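Local structure of Rho guanine nucleotide exchange factor 3 (Mus musculus, 2Z0Q) at residues G100-L105 and N189-I194; E169-T174 and H183-I188; R213-E218 and C268-R273; R230-H235 and F249-V254. The protein acts as a guanine nucleotide exchange factor for the small GTPases RhoA and RhoB, and is represented here by its DH-PH fragment. All coordinates share one frame; numbering follows the deposited sequence.

Interaction 1: G100-L105 and N189-I194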
# COMPACT_ATOMS: atom_id res chain seq x y z
N GLY A 100 -9.78 3.57 26.18
CA GLY A 100 -10.23 2.19 26.40
C GLY A 100 -10.35 1.35 25.14
O GLY A 100 -10.26 0.12 25.18
N TRP A 101 -10.59 2.00 24.00
CA TRP A 101 -10.74 1.30 22.74
C TRP A 101 -9.42 0.93 22.06
O TRP A 101 -9.32 -0.11 21.44
CB TRP A 101 -11.61 2.15 21.78
CG TRP A 101 -11.76 1.61 20.39
CD1 TRP A 101 -12.64 0.63 19.96
CD2 TRP A 101 -11.02 2.02 19.22
NE1 TRP A 101 -12.48 0.42 18.61
CE2 TRP A 101 -11.50 1.26 18.13
CE3 TRP A 101 -10.01 2.98 18.99
CZ2 TRP A 101 -11.00 1.41 16.82
CZ3 TRP A 101 -9.51 3.13 17.68
CH2 TRP A 101 -10.01 2.35 16.62
N LEU A 102 -8.41 1.78 22.21
CA LEU A 102 -7.11 1.54 21.57
C LEU A 102 -6.51 0.12 21.54
O LEU A 102 -5.92 -0.27 20.54
CB LEU A 102 -6.04 2.49 22.15
CG LEU A 102 -6.31 3.95 21.90
CD1 LEU A 102 -5.17 4.81 22.42
CD2 LEU A 102 -6.50 4.12 20.40
N PRO A 103 -6.59 -0.62 22.64
CA PRO A 103 -6.02 -1.97 22.66
C PRO A 103 -6.55 -2.90 21.53
O PRO A 103 -5.84 -3.79 21.11
CB PRO A 103 -6.39 -2.47 24.05
CG PRO A 103 -6.35 -1.24 24.85
CD PRO A 103 -7.07 -0.25 23.99
N CYS A 104 -7.76 -2.65 21.04
CA CYS A 104 -8.30 -3.51 20.00
C CYS A 104 -7.57 -3.32 18.68
O CYS A 104 -7.70 -4.15 17.78
CB CYS A 104 -9.80 -3.30 19.83
SG CYS A 104 -10.25 -1.97 18.78
N LEU A 105 -6.79 -2.24 18.57
CA LEU A 105 -6.03 -2.01 17.35
C LEU A 105 -4.92 -3.04 17.18
O LEU A 105 -4.22 -3.06 16.17
CB LEU A 105 -5.43 -0.59 17.34
CG LEU A 105 -6.43 0.55 17.08
CD1 LEU A 105 -5.70 1.84 17.00
CD2 LEU A 105 -7.20 0.30 15.80
N ASN A 189 -0.22 9.54 21.46
CA ASN A 189 1.12 8.91 21.65
C ASN A 189 1.10 7.42 21.43
O ASN A 189 2.00 6.84 20.79
CB ASN A 189 1.66 9.14 23.05
CG ASN A 189 3.15 8.83 23.16
OD1 ASN A 189 3.97 9.64 22.74
ND2 ASN A 189 3.50 7.65 23.70
N ILE A 190 0.09 6.78 21.98
CA ILE A 190 0.00 5.33 21.85
C ILE A 190 -0.17 4.90 20.37
O ILE A 190 0.48 3.97 19.91
CB ILE A 190 -1.17 4.79 22.67
CG1 ILE A 190 -0.91 5.07 24.15
CG2 ILE A 190 -1.37 3.28 22.39
CD1 ILE A 190 0.35 4.44 24.74
N ILE A 191 -1.04 5.60 19.65
CA ILE A 191 -1.25 5.26 18.25
C ILE A 191 0.01 5.59 17.44
O ILE A 191 0.35 4.85 16.52
CB ILE A 191 -2.52 5.99 17.68
CG1 ILE A 191 -3.76 5.38 18.34
CG2 ILE A 191 -2.68 5.74 16.17
CD1 ILE A 191 -5.02 6.23 18.10
N GLN A 192 0.72 6.66 17.79
CA GLN A 192 1.95 6.92 17.05
C GLN A 192 2.90 5.73 17.18
O GLN A 192 3.58 5.35 16.20
CB GLN A 192 2.62 8.18 17.54
CG GLN A 192 1.82 9.43 17.14
CD GLN A 192 2.40 10.68 17.73
OE1 GLN A 192 2.54 10.79 18.94
NE2 GLN A 192 2.77 11.64 16.87
N GLY A 193 2.95 5.15 18.38
CA GLY A 193 3.79 3.99 18.61
C GLY A 193 3.34 2.75 17.83
O GLY A 193 4.16 1.98 17.33
N ILE A 194 2.04 2.56 17.73
CA ILE A 194 1.46 1.42 17.04
C ILE A 194 1.78 1.54 15.54
O ILE A 194 2.21 0.58 14.91
CB ILE A 194 -0.10 1.38 17.24
CG1 ILE A 194 -0.41 0.95 18.68
CG2 ILE A 194 -0.75 0.35 16.29
CD1 ILE A 194 -1.86 1.19 19.12
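Within the helical bundle of the DH domain, Leu102 and Leu105 of the 3-10 segment 102-105, which follows helix 95-101, lean on Ile190, Ile191 and Ile194 of the long helix 180-213. The seam is aliphatic throughout. Leu102 splits its two methyls between neighbouring isoleucines: CD1 lies 4.0 Å from CB of Ile190, while CD2 presses on CD1 of Ile191 at 3.5 Å, tighter than usual for two carbons. The leucine and Ile191 cross at about a right angle, and CD2 also lies near CG1 of that isoleucine. Ile191 holds CG1 anti to its carbonyl carbon (chi1 -69°), and the extended second torsion (167°) carries CD1 out to the Leu102 methyl. One turn further on the fit is slacker: CD1 of Leu105 stands 4.3 Å from CG1 of Ile191, and CB of Leu105 lies 4.4 Å from CD1 of Ile194. The bond from Leu105 N to Leu102 O, 2.9 Å, belongs to the 3-10 turn that spaces the two leucines. Behind them, Trp101 sends NE1 to the carbonyl of Leu73 on helix 67-84, and helix 155-172 adds Leu160 against Leu105 and Tyr163 and Leu167 against Ile191. The join is thus made by contact between branched hydrocarbon, closest at the methyls of Leu102 and Ile191, without a polar bond between the segments to set its direction.

Interaction 2: E169-T174 and H183-I188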
# COMPACT_ATOMS: atom_id res chain seq x y z
N GLU A 169 -6.59 17.06 16.13
CA GLU A 169 -7.53 18.13 15.72
C GLU A 169 -8.52 18.33 16.89
O GLU A 169 -8.90 19.46 17.19
CB GLU A 169 -8.23 17.74 14.42
CG GLU A 169 -9.30 18.78 13.94
CD GLU A 169 -8.69 20.16 13.70
OE1 GLU A 169 -7.48 20.22 13.37
OE2 GLU A 169 -9.41 21.19 13.81
N ILE A 170 -8.94 17.25 17.57
CA ILE A 170 -9.81 17.42 18.74
C ILE A 170 -9.02 18.08 19.89
O ILE A 170 -9.47 19.04 20.54
CB ILE A 170 -10.36 16.08 19.26
CG1 ILE A 170 -11.06 15.32 18.12
CG2 ILE A 170 -11.32 16.35 20.42
CD1 ILE A 170 -11.46 13.86 18.48
N LEU A 171 -7.81 17.56 20.13
CA LEU A 171 -6.97 18.06 21.22
C LEU A 171 -6.69 19.56 21.14
O LEU A 171 -6.74 20.28 22.15
CB LEU A 171 -5.62 17.30 21.19
CG LEU A 171 -4.60 17.83 22.22
CD1 LEU A 171 -5.12 17.71 23.65
CD2 LEU A 171 -3.33 17.03 22.06
N ARG A 172 -6.38 20.06 19.94
CA ARG A 172 -6.02 21.47 19.86
C ARG A 172 -7.16 22.43 20.17
O ARG A 172 -6.93 23.58 20.47
CB ARG A 172 -5.34 21.82 18.52
CG ARG A 172 -6.20 21.75 17.25
CD ARG A 172 -5.42 22.38 16.05
NE ARG A 172 -4.09 21.77 15.92
CZ ARG A 172 -3.85 20.64 15.25
NH1 ARG A 172 -4.82 20.00 14.61
NH2 ARG A 172 -2.61 20.11 15.27
N HIS A 173 -8.39 21.94 20.13
CA HIS A 173 -9.53 22.81 20.48
C HIS A 173 -10.09 22.41 21.85
O HIS A 173 -11.16 22.87 22.27
CB HIS A 173 -10.60 22.71 19.41
CG HIS A 173 -10.10 23.03 18.05
ND1 HIS A 173 -9.52 24.24 17.74
CD2 HIS A 173 -10.04 22.28 16.92
CE1 HIS A 173 -9.12 24.22 16.48
NE2 HIS A 173 -9.42 23.04 15.96
N THR A 174 -9.35 21.59 22.59
CA THR A 174 -9.79 21.16 23.92
C THR A 174 -9.14 22.08 24.98
O THR A 174 -7.90 22.19 25.06
CB THR A 174 -9.38 19.67 24.20
OG1 THR A 174 -9.98 18.80 23.22
CG2 THR A 174 -9.86 19.23 25.59
N HIS A 183 -6.13 12.67 28.18
CA HIS A 183 -6.53 11.43 27.53
C HIS A 183 -6.23 11.43 26.06
O HIS A 183 -5.83 10.41 25.51
CB HIS A 183 -8.02 11.20 27.77
CG HIS A 183 -8.32 10.91 29.20
ND1 HIS A 183 -9.41 11.43 29.86
CD2 HIS A 183 -7.65 10.15 30.11
CE1 HIS A 183 -9.40 11.00 31.12
NE2 HIS A 183 -8.34 10.23 31.29
N LEU A 184 -6.42 12.58 25.42
CA LEU A 184 -6.13 12.65 23.99
C LEU A 184 -4.63 12.60 23.75
O LEU A 184 -4.19 11.94 22.81
CB LEU A 184 -6.72 13.94 23.39
CG LEU A 184 -8.25 13.87 23.22
CD1 LEU A 184 -8.80 15.26 23.01
CD2 LEU A 184 -8.61 12.92 22.03
N GLU A 185 -3.86 13.30 24.57
CA GLU A 185 -2.40 13.24 24.41
C GLU A 185 -1.95 11.76 24.53
O GLU A 185 -1.06 11.30 23.79
CB GLU A 185 -1.71 14.12 25.48
CG GLU A 185 -1.94 15.61 25.18
CD GLU A 185 -1.56 16.55 26.32
OE1 GLU A 185 -1.32 16.07 27.45
OE2 GLU A 185 -1.54 17.80 26.07
N GLU A 186 -2.56 11.03 25.44
CA GLU A 186 -2.21 9.63 25.61
C GLU A 186 -2.56 8.80 24.37
O GLU A 186 -1.74 8.08 23.85
CB GLU A 186 -2.89 9.06 26.86
CG GLU A 186 -2.86 7.53 26.91
CD GLU A 186 -3.52 6.91 28.17
OE1 GLU A 186 -4.16 7.63 28.94
OE2 GLU A 186 -3.39 5.65 28.36
N ALA A 187 -3.80 8.96 23.88
CA ALA A 187 -4.23 8.21 22.73
C ALA A 187 -3.36 8.48 21.51
O ALA A 187 -3.04 7.57 20.76
CB ALA A 187 -5.72 8.54 22.43
N ILE A 188 -3.04 9.75 21.31
CA ILE A 188 -2.21 10.12 20.17
C ILE A 188 -0.85 9.44 20.30
O ILE A 188 -0.37 8.80 19.36
CB ILE A 188 -2.04 11.64 20.11
CG1 ILE A 188 -3.37 12.30 19.73
CG2 ILE A 188 -0.97 12.00 19.06
CD1 ILE A 188 -3.42 13.78 20.06
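Leu171 and Leu184 meet where helix 155-172 of the DH helical bundle ends and the chain turns back into the long helix 180-213. Their side chains slide past each other in opposite directions, with CD1 of Leu171 4.1 Å from CB of Leu184. The other branch of Leu171 works further along the second helix: CD2 lies 3.7 Å from CG of Glu185 and 3.8 Å from CD1 of Ile188. Leu171 has CG anti to its backbone N (chi1 175°), and the fork beyond spreads both methyls over one turn of the opposing helix. In return, CD1 of Leu184 rests against both CG2 of Ile170, at 3.8 Å, and OG1 of Thr174, at 3.7 Å. Glu185 contributes the aliphatic part of its chain, crossing Leu171 at about a right angle.

The next shell ties together the residues around the end of helix 155-172. Glu169 takes Arg172 NH1 on OE1 in a salt bridge and His173 NE2 on OE2, both donors standing above the carboxylate plane. Ala23 of helix 15-51 touches Glu169 and Ile170, and Leu98 of helix 95-101 backs Leu184. Thr174 O is bonded by Gln181 NE2, tying the turn to the start of the next helix. Thr174 OG1 also donates to Ile170 O at 2.7 Å, while His173 N reaches that oxygen from the opposite face of the carbonyl plane at 3.1 Å.

Interaction 3: R213-E218 and C268-R273. With SO4 (sulfate ion), chain C; SO4 (sulfate ion), chain D.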
# COMPACT_ATOMS: atom_id res chain seq x y z
N ARG A 213 10.13 -15.21 -3.10
CA ARG A 213 9.43 -15.54 -4.33
C ARG A 213 10.28 -15.34 -5.60
O ARG A 213 9.79 -15.60 -6.71
CB ARG A 213 8.15 -14.74 -4.43
CG ARG A 213 7.11 -14.95 -3.30
CD ARG A 213 6.47 -16.30 -3.35
NE ARG A 213 5.37 -16.42 -2.37
CZ ARG A 213 4.12 -16.77 -2.70
NH1 ARG A 213 3.81 -17.03 -3.97
NH2 ARG A 213 3.20 -16.93 -1.74
N LEU A 214 11.53 -14.90 -5.45
CA LEU A 214 12.41 -14.75 -6.64
C LEU A 214 12.79 -16.14 -7.13
O LEU A 214 13.04 -17.05 -6.34
CB LEU A 214 13.68 -13.97 -6.29
CG LEU A 214 13.42 -12.49 -5.89
CD1 LEU A 214 14.76 -11.82 -5.53
CD2 LEU A 214 12.77 -11.73 -7.08
N LEU A 215 12.81 -16.31 -8.45
CA LEU A 215 13.14 -17.60 -9.05
C LEU A 215 14.37 -17.41 -9.92
O LEU A 215 14.38 -16.52 -10.76
CB LEU A 215 11.94 -18.04 -9.87
CG LEU A 215 11.97 -19.31 -10.68
CD1 LEU A 215 12.29 -20.53 -9.80
CD2 LEU A 215 10.57 -19.45 -11.30
N TYR A 216 15.40 -18.22 -9.70
CA TYR A 216 16.65 -18.12 -10.43
C TYR A 216 16.83 -19.34 -11.35
O TYR A 216 17.41 -20.35 -10.93
CB TYR A 216 17.81 -18.06 -9.42
CG TYR A 216 17.66 -16.99 -8.35
CD1 TYR A 216 18.17 -15.70 -8.55
CD2 TYR A 216 17.01 -17.25 -7.14
CE1 TYR A 216 18.04 -14.70 -7.56
CE2 TYR A 216 16.88 -16.27 -6.16
CZ TYR A 216 17.39 -15.01 -6.37
OH TYR A 216 17.29 -14.07 -5.35
N LEU A 217 16.37 -19.25 -12.59
CA LEU A 217 16.47 -20.40 -13.49
C LEU A 217 17.67 -20.38 -14.42
O LEU A 217 17.90 -21.34 -15.19
CB LEU A 217 15.16 -20.55 -14.28
CG LEU A 217 13.94 -20.66 -13.37
CD1 LEU A 217 12.66 -20.75 -14.21
CD2 LEU A 217 14.11 -21.89 -12.46
N GLU A 218 18.46 -19.31 -14.35
CA GLU A 218 19.65 -19.24 -15.20
C GLU A 218 20.90 -18.89 -14.41
O GLU A 218 20.84 -18.26 -13.36
CB GLU A 218 19.45 -18.24 -16.34
CG GLU A 218 18.20 -18.54 -17.18
CD GLU A 218 17.97 -17.48 -18.23
OE1 GLU A 218 18.69 -17.48 -19.25
OE2 GLU A 218 17.08 -16.63 -18.03
N CYS A 268 5.40 -16.55 -8.65
CA CYS A 268 6.81 -16.30 -8.42
C CYS A 268 7.31 -15.21 -9.37
O CYS A 268 6.54 -14.77 -10.21
CB CYS A 268 7.62 -17.57 -8.64
SG CYS A 268 7.26 -18.81 -7.34
N TYR A 269 8.56 -14.80 -9.20
CA TYR A 269 9.13 -13.72 -10.04
C TYR A 269 10.45 -14.23 -10.61
O TYR A 269 11.51 -14.24 -9.95
CB TYR A 269 9.31 -12.44 -9.18
CG TYR A 269 8.00 -12.02 -8.53
CD1 TYR A 269 7.03 -11.34 -9.25
CD2 TYR A 269 7.68 -12.43 -7.24
CE1 TYR A 269 5.77 -11.08 -8.71
CE2 TYR A 269 6.42 -12.17 -6.68
CZ TYR A 269 5.48 -11.51 -7.41
OH TYR A 269 4.23 -11.31 -6.86
N GLN A 270 10.36 -14.69 -11.86
CA GLN A 270 11.47 -15.28 -12.58
C GLN A 270 12.46 -14.19 -13.04
O GLN A 270 12.07 -13.28 -13.80
CB GLN A 270 10.88 -16.06 -13.78
CG GLN A 270 11.93 -16.81 -14.60
CD GLN A 270 11.32 -17.54 -15.79
OE1 GLN A 270 10.12 -17.72 -15.86
NE2 GLN A 270 12.16 -17.95 -16.72
N LEU A 271 13.69 -14.25 -12.55
CA LEU A 271 14.65 -13.21 -12.93
C LEU A 271 14.80 -13.17 -14.45
O LEU A 271 14.96 -14.21 -15.09
CB LEU A 271 16.01 -13.40 -12.26
CG LEU A 271 16.12 -12.61 -10.93
CD1 LEU A 271 15.23 -13.26 -9.87
CD2 LEU A 271 17.56 -12.52 -10.48
N TYR A 272 14.74 -11.95 -15.01
CA TYR A 272 14.83 -11.74 -16.47
C TYR A 272 16.29 -11.59 -16.95
O TYR A 272 16.63 -11.94 -18.10
CB TYR A 272 14.00 -10.50 -16.81
CG TYR A 272 13.85 -10.15 -18.27
CD1 TYR A 272 13.18 -11.02 -19.13
CD2 TYR A 272 14.26 -8.89 -18.75
CE1 TYR A 272 12.91 -10.66 -20.45
CE2 TYR A 272 13.98 -8.51 -20.09
CZ TYR A 272 13.31 -9.40 -20.92
OH TYR A 272 12.96 -9.05 -22.19
N ARG A 273 17.14 -11.07 -16.08
CA ARG A 273 18.57 -10.88 -16.34
C ARG A 273 19.22 -10.97 -14.99
O ARG A 273 18.54 -11.09 -13.95
CB ARG A 273 18.86 -9.50 -16.94
CG ARG A 273 18.18 -9.26 -18.26
CD ARG A 273 18.92 -9.95 -19.41
NE ARG A 273 18.45 -9.46 -20.72
CZ ARG A 273 17.36 -9.89 -21.34
NH1 ARG A 273 16.60 -10.84 -20.80
NH2 ARG A 273 17.05 -9.39 -22.54
S SO4 C . 14.22 -11.28 -24.24
O1 SO4 C . 14.28 -12.19 -25.44
O2 SO4 C . 12.78 -11.01 -23.89
O3 SO4 C . 14.89 -11.96 -23.08
O4 SO4 C . 14.97 -10.02 -24.58
S SO4 D . 20.12 -7.02 -22.45
O1 SO4 D . 21.14 -8.11 -22.64
O2 SO4 D . 18.91 -7.38 -23.25
O3 SO4 D . 19.72 -6.97 -21.02
O4 SO4 D . 20.65 -5.69 -22.87
O HOH W 1 15.52 -16.89 -13.94
O HOH W 2 15.15 -17.30 -16.53
O HOH W 3 15.72 -14.26 -19.16
O HOH W 4 18.72 -14.20 -19.09
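Backbone bonds align Leu214 and Leu215 parallel with Tyr269 and Gln270 just after the long helix 180-213 ends. Tyr269 N donates to Arg213 O, Leu215 N to Tyr269 O, and Leu271 N to Leu215 O at 3.0 Å, the last almost straight (176°).

Apolar contacts flank this ladder. The edge of the Tyr269 ring meets CB of Arg213, with CD2 at 3.7 Å, while the guanidinium of Arg213 is held through NH1 by Leu267 O. Leu271 sets CD1 4.0 Å from CB of Leu214 and CD2 3.7 Å from CE1 of Tyr216. Leu217 and Gln270 cross at about a right angle, CD1 of Leu217 touching the amide group of Gln270.

Water joins the ends of the segments. One molecule accepts from Leu217 N at 2.8 Å and lies 3.0 Å from Leu271 O; others lie between Glu218 OE2 and Tyr272 O.

Arg273 gathers the charged contacts, gripping two sulfates, probably from the crystallisation liquor: NE donates to O3 of the chain D ion at 2.8 Å, and NH2 to O4 of the chain C ion at 3.0 Å. Its NH1 also lies over the centre of the Tyr272 ring and donates to Tyr272 O. An alanine here would probably leave both anions without this charged partner and the Tyr272 ring without NH1 over it.

Here the last long helix of the DH bundle runs directly into the PH sheet, as expected of a DH-PH junction, with strand 266-271 receiving the incoming chain.

Interaction 4: R230-H235 and F249-V254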
# COMPACT_ATOMS: atom_id res chain seq x y z
N ARG A 230 17.42 -5.69 3.29
CA ARG A 230 16.44 -5.65 4.36
C ARG A 230 15.44 -4.58 4.01
O ARG A 230 14.42 -4.44 4.66
CB ARG A 230 17.12 -5.37 5.70
CG ARG A 230 17.87 -6.60 6.27
CD ARG A 230 16.93 -7.81 6.39
NE ARG A 230 17.61 -9.03 6.81
CZ ARG A 230 18.40 -9.76 6.03
NH1 ARG A 230 18.62 -9.40 4.77
NH2 ARG A 230 18.98 -10.86 6.50
N VAL A 231 15.71 -3.84 2.93
CA VAL A 231 14.77 -2.79 2.52
C VAL A 231 14.39 -2.85 1.05
O VAL A 231 15.26 -2.92 0.19
CB VAL A 231 15.35 -1.37 2.83
CG1 VAL A 231 16.70 -1.21 2.18
CG2 VAL A 231 14.40 -0.29 2.35
N LEU A 232 13.09 -2.86 0.76
CA LEU A 232 12.65 -2.80 -0.63
C LEU A 232 12.21 -1.34 -0.79
O LEU A 232 11.15 -0.94 -0.31
CB LEU A 232 11.47 -3.76 -0.88
CG LEU A 232 10.98 -4.03 -2.29
CD1 LEU A 232 12.20 -4.36 -3.23
CD2 LEU A 232 9.97 -5.20 -2.29
N CYS A 233 13.06 -0.54 -1.45
CA CYS A 233 12.79 0.88 -1.68
C CYS A 233 11.49 1.07 -2.44
O CYS A 233 10.65 1.91 -2.07
CB CYS A 233 13.95 1.52 -2.42
SG CYS A 233 15.59 1.30 -1.68
N CYS A 234 11.30 0.33 -3.53
CA CYS A 234 10.06 0.39 -4.28
C CYS A 234 10.04 -0.78 -5.26
O CYS A 234 11.08 -1.42 -5.48
CB CYS A 234 9.92 1.71 -5.06
SG CYS A 234 11.06 1.85 -6.46
N HIS A 235 8.86 -1.09 -5.80
CA HIS A 235 8.74 -2.17 -6.77
C HIS A 235 7.46 -1.96 -7.57
O HIS A 235 6.55 -1.22 -7.14
CB HIS A 235 8.76 -3.56 -6.06
CG HIS A 235 7.49 -3.88 -5.31
ND1 HIS A 235 6.43 -4.53 -5.89
CD2 HIS A 235 7.09 -3.54 -4.06
CE1 HIS A 235 5.42 -4.58 -5.04
NE2 HIS A 235 5.80 -3.97 -3.92
N PHE A 249 12.13 -4.77 -8.99
CA PHE A 249 12.35 -4.58 -7.55
C PHE A 249 13.63 -3.80 -7.28
O PHE A 249 14.74 -4.22 -7.65
CB PHE A 249 12.51 -5.96 -6.88
CG PHE A 249 11.29 -6.84 -6.98
CD1 PHE A 249 10.24 -6.71 -6.07
CD2 PHE A 249 11.19 -7.78 -7.99
CE1 PHE A 249 9.10 -7.51 -6.17
CE2 PHE A 249 10.08 -8.57 -8.09
CZ PHE A 249 9.02 -8.45 -7.18
N LEU A 250 13.48 -2.66 -6.62
CA LEU A 250 14.62 -1.88 -6.23
C LEU A 250 14.89 -2.13 -4.73
O LEU A 250 14.22 -1.56 -3.86
CB LEU A 250 14.37 -0.37 -6.43
CG LEU A 250 15.54 0.49 -5.92
CD1 LEU A 250 16.84 0.21 -6.71
CD2 LEU A 250 15.15 1.95 -6.03
N PHE A 251 15.84 -3.01 -4.44
CA PHE A 251 16.23 -3.24 -3.04
C PHE A 251 17.25 -2.11 -2.79
O PHE A 251 17.73 -1.49 -3.73
CB PHE A 251 16.88 -4.62 -2.90
CG PHE A 251 15.90 -5.76 -3.02
CD1 PHE A 251 15.05 -6.10 -1.96
CD2 PHE A 251 15.82 -6.49 -4.21
CE1 PHE A 251 14.13 -7.16 -2.07
CE2 PHE A 251 14.92 -7.54 -4.34
CZ PHE A 251 14.06 -7.88 -3.27
N GLN A 252 17.61 -1.84 -1.53
CA GLN A 252 18.52 -0.73 -1.29
C GLN A 252 19.78 -0.70 -2.13
O GLN A 252 20.19 0.35 -2.63
CB GLN A 252 18.92 -0.68 0.19
CG GLN A 252 19.69 0.59 0.57
CD GLN A 252 18.81 1.82 0.53
OE1 GLN A 252 18.66 2.45 -0.51
NE2 GLN A 252 18.20 2.15 1.68
N GLU A 253 20.40 -1.86 -2.30
CA GLU A 253 21.66 -1.91 -3.03
C GLU A 253 21.64 -2.65 -4.36
O GLU A 253 22.67 -2.75 -5.02
CB GLU A 253 22.73 -2.53 -2.12
CG GLU A 253 22.96 -1.72 -0.83
CD GLU A 253 24.08 -2.31 0.00
OE1 GLU A 253 25.21 -2.39 -0.52
OE2 GLU A 253 23.84 -2.70 1.16
N VAL A 254 20.47 -3.15 -4.76
CA VAL A 254 20.40 -3.91 -6.01
C VAL A 254 19.04 -3.86 -6.69
O VAL A 254 17.99 -3.94 -6.04
CB VAL A 254 20.85 -5.40 -5.76
CG1 VAL A 254 19.89 -6.08 -4.79
CG2 VAL A 254 20.92 -6.21 -7.12
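Leu232 packs tightly over the Phe251 ring, its CD1 3.7 Å from the ring centroid and 19° off the normal, a CH-pi contact. The same methyl reaches CB of Phe249 at 4.0 Å. The first torsion of Leu232 (chi1 -171°) sets CG anti to the backbone N; the methyl CD1 beyond it meets both aromatics. Beside it, CB of His235 meets CD1 of Phe249 at 3.5 Å; the two rings are nearly parallel, with planes at 18°, but slid so far apart that they barely overlap. The imidazole is fixed from outside by His247 at ND1 and Glu206 at NE2, while Tyr210 and Cys207 of helix 180-213 close over Leu232 and Phe251 respectively. A serine in place of Phe251 would probably leave the Leu232 methyl without its ring face and open a gap beneath this helix.

Val231, Cys233 and Gln252 lie at the looser edge of the contact. SG of Cys233 lies 3.5 Å from OE1 of Gln252, and Gln252 N donates to Val231 O at 3.1 Å.

In the strand pairing, Leu250 O receives two weak bonds, from Cys233 N at 2.9 Å and Cys234 N at 3.5 Å, whereas Leu250 N gives Cys234 O a firmer one. Cys234 and Leu250 turn to the other face, against Cys340 of helix 331-345. Cys233 and Cys234, both facing Leu250, make a classic beta bulge in the antiparallel hairpin 232-240/245-251 of the PH domain.

Overall arrangement
The four contacts mark two ends of one elongated molecule, with helix 180-213 running between them. Interactions 1 and 2 both use this helix within the DH bundle; their centres lie 13 Å apart, and they touch where Leu102 CD1 approaches Ala187 CA at 3.5 Å. The helix then leads directly into strand 214-215 of interaction 3, whose centre is about 40 Å from that of interaction 1 and 50 Å from that of interaction 2. Interactions 3 and 4 share the PH sheet, their centres 16 Å apart, and meet where Tyr269 CG lies 4.0 Å from Phe249 CZ. The sulfates are bound at interaction 3, far from the DH contacts.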